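Local coordinates for protein argonaute (Methanocaldococcus jannaschii, PDB 5G5S) that cleaves single-stranded target DNA complementary to a short DNA guide and may take part in defence against invading genetic elements, at residues Y549-L554 and N581-I586. Numbering follows the deposited sequence.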
loop_
_atom_site.group_PDB
_atom_site.type_symbol
_atom_site.label_atom_id
_atom_site.label_comp_id
_atom_site.label_asym_id
_atom_site.label_seq_id
_atom_site.Cartn_x
_atom_site.Cartn_y
_atom_site.Cartn_z
ATOM N N TYR A 549 -17.215 3.251 -13.343
ATOM C CA TYR A 549 -18.159 3.486 -12.244
ATOM C C TYR A 549 -17.663 4.536 -11.242
ATOM O O TYR A 549 -18.474 5.334 -10.774
ATOM C CB TYR A 549 -18.540 2.177 -11.529
ATOM C CG TYR A 549 -19.341 2.391 -10.263
ATOM C CD1 TYR A 549 -20.717 2.601 -10.310
ATOM C CD2 TYR A 549 -18.715 2.451 -9.023
ATOM C CE1 TYR A 549 -21.448 2.867 -9.150
ATOM C CE2 TYR A 549 -19.437 2.685 -7.856
ATOM C CZ TYR A 549 -20.802 2.891 -7.920
ATOM O OH TYR A 549 -21.497 3.099 -6.752
ATOM N N VAL A 550 -16.347 4.534 -10.908
ATOM C CA VAL A 550 -15.726 5.496 -9.994
ATOM C C VAL A 550 -15.969 6.921 -10.526
ATOM O O VAL A 550 -16.432 7.783 -9.775
ATOM C CB VAL A 550 -14.210 5.203 -9.761
ATOM C CG1 VAL A 550 -13.524 6.325 -8.976
ATOM C CG2 VAL A 550 -14.010 3.866 -9.061
ATOM N N ILE A 551 -15.693 7.139 -11.828
ATOM C CA ILE A 551 -15.858 8.424 -12.511
ATOM C C ILE A 551 -17.302 8.889 -12.467
ATOM O O ILE A 551 -17.551 10.043 -12.115
ATOM C CB ILE A 551 -15.254 8.395 -13.942
ATOM C CG1 ILE A 551 -13.735 8.051 -13.892
ATOM C CG2 ILE A 551 -15.490 9.727 -14.651
ATOM C CD1 ILE A 551 -13.119 7.579 -15.194
ATOM N N GLU A 552 -18.254 7.977 -12.770
ATOM C CA GLU A 552 -19.692 8.239 -12.736
ATOM C C GLU A 552 -20.096 8.658 -11.323
ATOM O O GLU A 552 -20.816 9.635 -11.170
ATOM C CB GLU A 552 -20.489 6.989 -13.147
ATOM C CG GLU A 552 -20.442 6.663 -14.630
ATOM C CD GLU A 552 -21.247 5.429 -14.995
ATOM O OE1 GLU A 552 -22.490 5.544 -15.098
ATOM O OE2 GLU A 552 -20.642 4.343 -15.155
ATOM N N TYR A 553 -19.597 7.935 -10.300
ATOM C CA TYR A 553 -19.849 8.183 -8.884
ATOM C C TYR A 553 -19.321 9.559 -8.445
ATOM O O TYR A 553 -20.022 10.271 -7.715
ATOM C CB TYR A 553 -19.232 7.061 -8.011
ATOM C CG TYR A 553 -19.655 7.143 -6.557
ATOM C CD1 TYR A 553 -20.849 6.573 -6.125
ATOM C CD2 TYR A 553 -18.886 7.838 -5.624
ATOM C CE1 TYR A 553 -21.273 6.696 -4.803
ATOM C CE2 TYR A 553 -19.302 7.970 -4.302
ATOM C CZ TYR A 553 -20.494 7.394 -3.896
ATOM O OH TYR A 553 -20.903 7.516 -2.597
ATOM N N LEU A 554 -18.092 9.924 -8.884
ATOM C CA LEU A 554 -17.474 11.203 -8.524
ATOM C C LEU A 554 -18.225 12.399 -9.090
ATOM O O LEU A 554 -18.320 13.427 -8.428
ATOM C CB LEU A 554 -15.983 11.255 -8.925
ATOM C CG LEU A 554 -15.018 10.268 -8.247
ATOM C CD1 LEU A 554 -13.697 10.305 -8.929
ATOM C CD2 LEU A 554 -14.844 10.559 -6.765
ATOM N N ASN A 581 -13.422 0.217 -23.387
ATOM C CA ASN A 581 -14.447 0.830 -24.227
ATOM C C ASN A 581 -15.304 1.816 -23.442
ATOM O O ASN A 581 -15.707 2.838 -23.998
ATOM C CB ASN A 581 -15.321 -0.226 -24.881
ATOM C CG ASN A 581 -16.367 0.373 -25.792
ATOM O OD1 ASN A 581 -16.058 0.878 -26.878
ATOM N ND2 ASN A 581 -17.606 0.433 -25.311
ATOM N N ASP A 582 -15.605 1.502 -22.171
ATOM C CA ASP A 582 -16.391 2.377 -21.300
ATOM C C ASP A 582 -15.606 3.660 -21.011
ATOM O O ASP A 582 -16.202 4.738 -20.955
ATOM C CB ASP A 582 -16.756 1.659 -19.987
ATOM C CG ASP A 582 -17.816 0.573 -20.083
ATOM O OD1 ASP A 582 -18.028 0.041 -21.194
ATOM O OD2 ASP A 582 -18.397 0.218 -19.034
ATOM N N LEU A 583 -14.265 3.535 -20.848
ATOM C CA LEU A 583 -13.371 4.670 -20.608
ATOM C C LEU A 583 -13.209 5.516 -21.860
ATOM O O LEU A 583 -13.117 6.735 -21.750
ATOM C CB LEU A 583 -12.026 4.236 -20.027
ATOM C CG LEU A 583 -12.035 3.721 -18.581
ATOM C CD1 LEU A 583 -10.674 3.201 -18.196
ATOM C CD2 LEU A 583 -12.498 4.795 -17.596
ATOM N N LYS A 584 -13.260 4.880 -23.051
ATOM C CA LYS A 584 -13.249 5.545 -24.356
ATOM C C LYS A 584 -14.500 6.430 -24.487
ATOM O O LYS A 584 -14.374 7.585 -24.875
ATOM C CB LYS A 584 -13.213 4.521 -25.505
ATOM C CG LYS A 584 -11.812 4.047 -25.856
ATOM C CD LYS A 584 -11.770 3.378 -27.232
ATOM C CE LYS A 584 -11.748 1.874 -27.151
ATOM N NZ LYS A 584 -11.854 1.252 -28.498
ATOM N N GLU A 585 -15.686 5.905 -24.100
ATOM C CA GLU A 585 -16.972 6.622 -24.138
ATOM C C GLU A 585 -17.055 7.753 -23.106
ATOM O O GLU A 585 -17.550 8.828 -23.431
ATOM C CB GLU A 585 -18.171 5.656 -23.995
ATOM C CG GLU A 585 -18.307 4.631 -25.114
ATOM C CD GLU A 585 -18.377 5.192 -26.522
ATOM O OE1 GLU A 585 -19.370 5.888 -26.836
ATOM O OE2 GLU A 585 -17.429 4.949 -27.303
ATOM N N ILE A 586 -16.573 7.508 -21.875
ATOM C CA ILE A 586 -16.548 8.476 -20.777
ATOM C C ILE A 586 -15.728 9.735 -21.132
ATOM O O ILE A 586 -16.169 10.844 -20.825
ATOM C CB ILE A 586 -16.142 7.784 -19.431
ATOM C CG1 ILE A 586 -17.371 7.556 -18.550
ATOM C CG2 ILE A 586 -15.057 8.532 -18.655
ATOM C CD1 ILE A 586 -17.248 6.398 -17.575
#
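Ile551 and Ile586 supply most of the surface buried between 549-554 and 581-586, each with its CB directed at the other helix. Ile551, the more buried of the two, leads with its CD1, 3.7 Å from Leu583 CD2 and 4.1 Å from Ile586 CG2; its CG2 methyl also comes about 4.2 Å from Ile586 CG2. CG1 of Ile551 stands anti to the carbonyl carbon (chi1 -59°), and the extended chi2 of 162° carries CD1 toward the other helix. The Ile551 side chain meets that of Leu583 at about a right angle and that of Ile586 on a slant. Ile586 uses both branches, CG2 on Ile551 and CD1 on the aliphatic part of Glu552, where CG approaches to 4.4 Å at the exposed margin. No hydrogen bond joins the two segments, so apolar packing carries the contact. With the axes of the two segments 11.1 Å apart at closest and inclined by 33°, they meet through side-chain ends rather than close backbone packing. Pro548 touches Leu583 and Ile586, and Met562 touches Ile551. Here two neighbouring helices of the PIWI domain, which has the RNase H fold, pack together beside its central mixed sheet.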